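Local atomic coordinates of xylooligosaccharide oxidase (PDB entry 5L6G), a protein that oxidises the C1 hydroxyl of xylooligosaccharides and related sugars to lactones with a bicovalently bound FAD, passing the electrons to oxygen to give hydrogen peroxide. Residues F169-D181 / D380-V392. Numbering follows the deposited sequence.
With FAD (flavin-adenine dinucleotide), chain D; XYP (beta-D-xylopyranose), chain J.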
loop_
_atom_site.group_PDB
_atom_site.type_symbol
_atom_site.label_atom_id
_atom_site.label_comp_id
_atom_site.label_asym_id
_atom_site.label_seq_id
_atom_site.Cartn_x
_atom_site.Cartn_y
_atom_site.Cartn_z
ATOM N N PHE A 169 1.005 -4.927 1.492
ATOM C CA PHE A 169 1.204 -6.293 1.065
ATOM C C PHE A 169 2.614 -6.438 0.480
ATOM O O PHE A 169 3.031 -5.640 -0.382
ATOM C CB PHE A 169 0.191 -6.641 -0.029
ATOM C CG PHE A 169 0.221 -8.086 -0.415
ATOM C CD1 PHE A 169 1.157 -8.557 -1.344
ATOM C CD2 PHE A 169 -0.661 -8.970 0.154
ATOM C CE1 PHE A 169 1.196 -9.904 -1.684
ATOM C CE2 PHE A 169 -0.620 -10.317 -0.175
ATOM C CZ PHE A 169 0.315 -10.779 -1.086
ATOM N N GLY A 170 3.323 -7.479 0.914
ATOM C CA GLY A 170 4.619 -7.773 0.382
ATOM C C GLY A 170 4.953 -9.251 0.394
ATOM O O GLY A 170 4.068 -10.123 0.440
ATOM N N PHE A 171 6.245 -9.517 0.324
ATOM C CA PHE A 171 6.754 -10.874 0.186
ATOM C C PHE A 171 6.828 -11.670 1.487
ATOM O O PHE A 171 7.452 -12.748 1.546
ATOM C CB PHE A 171 8.103 -10.841 -0.541
ATOM C CG PHE A 171 7.978 -10.805 -2.044
ATOM C CD1 PHE A 171 7.523 -11.908 -2.749
ATOM C CD2 PHE A 171 8.315 -9.675 -2.753
ATOM C CE1 PHE A 171 7.418 -11.886 -4.138
ATOM C CE2 PHE A 171 8.216 -9.645 -4.137
ATOM C CZ PHE A 171 7.769 -10.755 -4.827
ATOM N N SER A 172 6.183 -11.145 2.526
ATOM C CA SER A 172 5.924 -11.880 3.754
ATOM C C SER A 172 4.440 -11.998 4.058
ATOM O O SER A 172 4.072 -12.564 5.079
ATOM C CB SER A 172 6.606 -11.180 4.941
ATOM O OG SER A 172 8.006 -11.269 4.801
ATOM N N SER A 173 3.588 -11.500 3.168
ATOM C CA SER A 173 2.193 -11.307 3.513
ATOM C C SER A 173 1.420 -12.617 3.558
ATOM O O SER A 173 0.572 -12.806 4.425
ATOM C CB SER A 173 1.523 -10.317 2.564
ATOM O OG SER A 173 1.934 -9.009 2.903
ATOM N N HIS A 174 1.684 -13.517 2.630
ATOM C CA HIS A 174 1.088 -14.838 2.755
ATOM C C HIS A 174 1.464 -15.479 4.108
ATOM O O HIS A 174 0.610 -16.089 4.782
ATOM C CB HIS A 174 1.499 -15.746 1.629
ATOM C CG HIS A 174 0.633 -16.953 1.513
ATOM N ND1 HIS A 174 1.086 -18.223 1.779
ATOM C CD2 HIS A 174 -0.680 -17.072 1.207
ATOM C CE1 HIS A 174 0.094 -19.081 1.606
ATOM N NE2 HIS A 174 -0.987 -18.405 1.264
ATOM N N SER A 175 2.738 -15.349 4.496
ATOM C CA SER A 175 3.203 -15.913 5.753
ATOM C C SER A 175 2.722 -15.174 7.004
ATOM O O SER A 175 2.491 -15.817 8.040
ATOM C CB SER A 175 4.727 -15.968 5.783
ATOM O OG SER A 175 5.230 -16.656 4.661
ATOM N N HIS A 176 2.599 -13.841 6.930
ATOM C CA HIS A 176 2.472 -13.006 8.132
ATOM C C HIS A 176 1.471 -11.843 8.055
ATOM O O HIS A 176 1.309 -11.091 9.017
ATOM C CB HIS A 176 3.856 -12.428 8.488
ATOM C CG HIS A 176 4.861 -13.461 8.898
ATOM N ND1 HIS A 176 4.717 -14.236 10.024
ATOM C CD2 HIS A 176 6.047 -13.810 8.354
ATOM C CE1 HIS A 176 5.759 -15.043 10.147
ATOM N NE2 HIS A 176 6.580 -14.808 9.139
ATOM N N GLY A 177 0.775 -11.697 6.942
ATOM C CA GLY A 177 -0.290 -10.716 6.879
ATOM C C GLY A 177 0.151 -9.393 6.315
ATOM O O GLY A 177 1.196 -9.276 5.670
ATOM N N LEU A 178 -0.682 -8.396 6.512
ATOM C CA LEU A 178 -0.434 -7.085 5.939
ATOM C C LEU A 178 0.308 -6.250 6.968
ATOM O O LEU A 178 0.319 -6.594 8.142
ATOM C CB LEU A 178 -1.750 -6.410 5.566
ATOM C CG LEU A 178 -2.620 -7.140 4.546
ATOM C CD1 LEU A 178 -3.966 -6.452 4.392
ATOM C CD2 LEU A 178 -1.895 -7.236 3.216
ATOM N N ALA A 179 0.903 -5.143 6.535
ATOM C CA ALA A 179 1.555 -4.218 7.472
ATOM C C ALA A 179 0.587 -3.764 8.561
ATOM O O ALA A 179 0.955 -3.694 9.735
ATOM C CB ALA A 179 2.123 -3.018 6.726
ATOM N N VAL A 180 -0.650 -3.470 8.161
ATOM C CA VAL A 180 -1.705 -3.047 9.073
ATOM C C VAL A 180 -1.953 -4.057 10.207
ATOM O O VAL A 180 -2.343 -3.697 11.311
ATOM C CB VAL A 180 -3.017 -2.758 8.316
ATOM C CG1 VAL A 180 -3.687 -4.029 7.817
ATOM C CG2 VAL A 180 -3.968 -1.987 9.191
ATOM N N ASP A 181 -1.668 -5.315 9.943
ATOM C CA ASP A 181 -1.854 -6.374 10.937
ATOM C C ASP A 181 -0.824 -6.401 12.041
ATOM O O ASP A 181 -0.987 -7.114 13.041
ATOM C CB ASP A 181 -1.883 -7.724 10.229
ATOM C CG ASP A 181 -3.049 -7.837 9.277
ATOM O OD1 ASP A 181 -4.127 -7.325 9.646
ATOM O OD2 ASP A 181 -2.895 -8.419 8.181
ATOM N N ASP A 380 -1.057 -10.718 -7.168
ATOM C CA ASP A 380 -0.503 -11.287 -5.949
ATOM C C ASP A 380 -1.277 -12.529 -5.578
ATOM O O ASP A 380 -2.506 -12.531 -5.653
ATOM C CB ASP A 380 -0.601 -10.288 -4.798
ATOM C CG ASP A 380 0.381 -9.161 -4.931
ATOM O OD1 ASP A 380 1.576 -9.423 -5.109
ATOM O OD2 ASP A 380 -0.026 -8.009 -4.803
ATOM N N MET A 381 -0.564 -13.584 -5.174
ATOM C CA MET A 381 -1.210 -14.731 -4.558
ATOM C C MET A 381 -1.587 -14.320 -3.133
ATOM O O MET A 381 -0.800 -14.395 -2.215
ATOM C CB MET A 381 -0.285 -15.975 -4.567
ATOM C CG MET A 381 0.199 -16.368 -5.945
ATOM S SD MET A 381 -1.051 -16.823 -7.179
ATOM C CE MET A 381 -1.253 -15.275 -8.046
ATOM N N TYR A 382 -2.822 -13.874 -2.974
ATOM C CA TYR A 382 -3.217 -13.057 -1.836
ATOM C C TYR A 382 -3.967 -13.857 -0.775
ATOM O O TYR A 382 -3.698 -13.743 0.423
ATOM C CB TYR A 382 -4.064 -11.904 -2.384
ATOM C CG TYR A 382 -4.696 -10.991 -1.365
ATOM C CD1 TYR A 382 -5.936 -11.286 -0.818
ATOM C CD2 TYR A 382 -4.068 -9.832 -0.970
ATOM C CE1 TYR A 382 -6.533 -10.459 0.100
ATOM C CE2 TYR A 382 -4.658 -8.979 -0.056
ATOM C CZ TYR A 382 -5.885 -9.303 0.482
ATOM O OH TYR A 382 -6.463 -8.461 1.389
ATOM N N GLY A 383 -4.939 -14.644 -1.228
ATOM C CA GLY A 383 -5.874 -15.323 -0.359
ATOM C C GLY A 383 -5.676 -16.830 -0.339
ATOM O O GLY A 383 -4.555 -17.334 -0.433
ATOM N N GLY A 384 -6.777 -17.552 -0.168
ATOM C CA GLY A 384 -6.733 -18.987 -0.063
ATOM C C GLY A 384 -6.544 -19.461 1.364
ATOM O O GLY A 384 -6.228 -18.679 2.251
ATOM N N PRO A 385 -6.685 -20.771 1.582
ATOM C CA PRO A 385 -6.738 -21.378 2.917
ATOM C C PRO A 385 -5.520 -21.175 3.819
ATOM O O PRO A 385 -5.641 -21.287 5.051
ATOM C CB PRO A 385 -6.905 -22.870 2.620
ATOM C CG PRO A 385 -7.448 -22.949 1.249
ATOM C CD PRO A 385 -6.957 -21.748 0.511
ATOM N N ASN A 386 -4.362 -20.889 3.236
ATOM C CA ASN A 386 -3.132 -20.738 4.011
ATOM C C ASN A 386 -2.641 -19.325 4.224
ATOM O O ASN A 386 -1.626 -19.116 4.899
ATOM C CB ASN A 386 -2.028 -21.576 3.389
ATOM C CG ASN A 386 -2.348 -23.044 3.452
ATOM O OD1 ASN A 386 -2.848 -23.519 4.466
ATOM N ND2 ASN A 386 -2.131 -23.749 2.360
ATOM N N SER A 387 -3.360 -18.356 3.685
ATOM C CA SER A 387 -2.941 -16.974 3.753
ATOM C C SER A 387 -3.169 -16.363 5.147
ATOM O O SER A 387 -4.268 -16.437 5.709
ATOM C CB SER A 387 -3.680 -16.158 2.703
ATOM O OG SER A 387 -3.394 -14.774 2.867
ATOM N N ALA A 388 -2.122 -15.758 5.699
ATOM C CA ALA A 388 -2.254 -15.017 6.931
ATOM C C ALA A 388 -3.129 -13.776 6.724
ATOM O O ALA A 388 -3.827 -13.347 7.648
ATOM C CB ALA A 388 -0.873 -14.627 7.460
ATOM N N VAL A 389 -3.114 -13.215 5.510
ATOM C CA VAL A 389 -3.900 -12.012 5.228
ATOM C C VAL A 389 -5.382 -12.271 5.476
ATOM O O VAL A 389 -6.048 -11.516 6.179
ATOM C CB VAL A 389 -3.703 -11.509 3.784
ATOM C CG1 VAL A 389 -4.664 -10.360 3.474
ATOM C CG2 VAL A 389 -2.260 -11.059 3.567
ATOM N N THR A 390 -5.884 -13.370 4.924
ATOM C CA THR A 390 -7.294 -13.671 4.983
ATOM C C THR A 390 -7.667 -14.594 6.160
ATOM O O THR A 390 -8.754 -15.151 6.195
ATOM C CB THR A 390 -7.749 -14.264 3.632
ATOM O OG1 THR A 390 -6.861 -15.317 3.254
ATOM C CG2 THR A 390 -7.717 -13.217 2.546
ATOM N N ARG A 391 -6.763 -14.754 7.126
ATOM C CA ARG A 391 -7.100 -15.368 8.405
ATOM C C ARG A 391 -7.479 -14.320 9.448
ATOM O O ARG A 391 -7.994 -14.655 10.504
ATOM C CB ARG A 391 -5.934 -16.213 8.923
ATOM C CG ARG A 391 -5.923 -17.591 8.312
ATOM C CD ARG A 391 -4.699 -18.397 8.711
ATOM N NE ARG A 391 -4.783 -19.745 8.153
ATOM C CZ ARG A 391 -3.755 -20.573 7.997
ATOM N NH1 ARG A 391 -2.523 -20.202 8.326
ATOM N NH2 ARG A 391 -3.959 -21.787 7.500
ATOM N N VAL A 392 -7.204 -13.054 9.170
ATOM C CA VAL A 392 -7.640 -11.994 10.057
ATOM C C VAL A 392 -9.174 -11.985 10.036
ATOM O O VAL A 392 -9.762 -11.947 8.947
ATOM C CB VAL A 392 -7.097 -10.614 9.615
ATOM C CG1 VAL A 392 -7.804 -9.488 10.358
ATOM C CG2 VAL A 392 -5.591 -10.534 9.825
HETATM P PA FAD D . 1.828 9.274 1.389
HETATM O O1A FAD D . 2.725 10.080 2.300
HETATM O O2A FAD D . 1.613 9.816 0.012
HETATM O O5B FAD D . 0.485 8.920 2.126
HETATM C C5B FAD D . -0.557 8.134 1.542
HETATM C C4B FAD D . -1.865 8.413 2.249
HETATM O O4B FAD D . -1.735 8.080 3.633
HETATM C C3B FAD D . -2.260 9.880 2.197
HETATM O O3B FAD D . -3.668 9.983 2.206
HETATM C C2B FAD D . -1.718 10.430 3.491
HETATM O O2B FAD D . -2.350 11.633 3.911
HETATM C C1B FAD D . -1.936 9.258 4.421
HETATM N N9A FAD D . -0.982 9.299 5.532
HETATM C C8A FAD D . 0.346 9.339 5.482
HETATM N N7A FAD D . 0.873 9.389 6.729
HETATM C C5A FAD D . -0.169 9.364 7.560
HETATM C C6A FAD D . -0.323 9.423 9.012
HETATM N N6A FAD D . 0.805 9.475 9.746
HETATM N N1A FAD D . -1.578 9.425 9.507
HETATM C C2A FAD D . -2.674 9.355 8.746
HETATM N N3A FAD D . -2.601 9.297 7.383
HETATM C C4A FAD D . -1.382 9.304 6.778
HETATM N N1 FAD D . 2.003 -1.014 -1.559
HETATM C C2 FAD D . 1.876 -2.320 -1.163
HETATM O O2 FAD D . 0.824 -2.679 -0.564
HETATM N N3 FAD D . 2.877 -3.210 -1.374
HETATM C C4 FAD D . 4.045 -2.870 -1.971
HETATM O O4 FAD D . 4.985 -3.688 -2.176
HETATM C C4X FAD D . 4.252 -1.481 -2.433
HETATM N N5 FAD D . 5.392 -1.049 -3.047
HETATM C C5X FAD D . 5.584 0.263 -3.447
HETATM C C6 FAD D . 6.770 0.702 -4.050
HETATM C C7 FAD D . 6.899 2.042 -4.451
HETATM C C7M FAD D . 8.185 2.467 -5.116
HETATM C C8 FAD D . 5.800 3.037 -4.197
HETATM C C8M FAD D . 5.944 4.512 -4.555
HETATM C C9 FAD D . 4.639 2.579 -3.585
HETATM C C9A FAD D . 4.476 1.232 -3.214
HETATM N N10 FAD D . 3.285 0.749 -2.607
HETATM C C10 FAD D . 3.120 -0.575 -2.195
HETATM C "C1'" FAD D . 2.146 1.621 -2.347
HETATM C "C2'" FAD D . 2.183 2.220 -0.977
HETATM O "O2'" FAD D . 1.750 1.210 -0.061
HETATM C "C3'" FAD D . 1.165 3.347 -0.981
HETATM O "O3'" FAD D . 1.466 4.310 -1.997
HETATM C "C4'" FAD D . 1.182 4.018 0.395
HETATM O "O4'" FAD D . -0.129 4.529 0.677
HETATM C "C5'" FAD D . 2.233 5.099 0.416
HETATM O "O5'" FAD D . 2.511 5.470 1.768
HETATM P P FAD D . 3.318 6.806 1.999
HETATM O O1P FAD D . 3.356 7.163 3.451
HETATM O O2P FAD D . 4.627 6.739 1.279
HETATM O O3P FAD D . 2.475 7.832 1.102
HETATM O O1 XYP J . 0.054 -14.312 11.476
HETATM C C1 XYP J . -0.669 -13.257 12.123
HETATM C C2 XYP J . 0.047 -12.850 13.410
HETATM C C3 XYP J . -0.586 -11.609 14.037
HETATM C C4 XYP J . -0.811 -10.528 12.980
HETATM C C5 XYP J . -1.541 -11.092 11.764
HETATM O O2 XYP J . -0.009 -13.955 14.319
HETATM O O3 XYP J . 0.238 -11.088 15.098
HETATM O O4 XYP J . -1.565 -9.458 13.557
HETATM O O5 XYP J . -0.771 -12.154 11.218
HETATM O O HOH W 1 -3.348 -19.614 0.578
HETATM O O HOH W 2 0.184 -18.100 6.774
#
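With CG anti to the backbone N in both Phe169 (chi1 -173°) and His174 (chi1 -164°), the two rings swing across to residues 380-392. The Phe169 ring slides past the Asp380 carboxylate, its CE1 3.4 Å from Asp380 CG. On the Tyr382 side the two aromatic planes lie 22° apart but are slid so far that they barely overlap, and the touch is CE2 of Phe169 against CD2 of Tyr382 at 3.6 Å. Ser173 CB sits over one face of the Phe169 ring, toward its rim.

Phe169 also holds the flavin: its N-H and C=O pair with O2 and N3 of the isoalloxazine, FAD N3 giving a 2.6 Å bond to Phe169 O. The contact joins the FAD-binding PCMH-type region to the end of strand 374-381 in the large antiparallel sheet, where Asp380 also touches the substrate-binding Arg272. Were Phe169 cut back to an alanine, a gap would probably open beside Asp380 and Tyr382, leaving the carboxylate without the ring packed against it.

Further along, the His174 ring has CD2 3.5 Å from Ser387 CB, with Asn386 O over one face. A water lies in the plane at the ring's edge, 2.7 Å from His174 NE2, and links it to Gly383 O and Asn386 N. One backbone bond ties the two segments directly, from Ala388 N to His174 O. The Ala388 methyl tucks against the backbone of residues 174-177, its CB 3.4 Å from Gly177 N, where the backbone angles would press any CB against the preceding carbonyl O, so that glycine is called for. Val389 CG2 meets Leu178 CD2 at 3.9 Å, and Val392 CG2 rests on the carboxylate of Asp181, which is salt-bridged to Arg402 and accepts the Leu178 N-H.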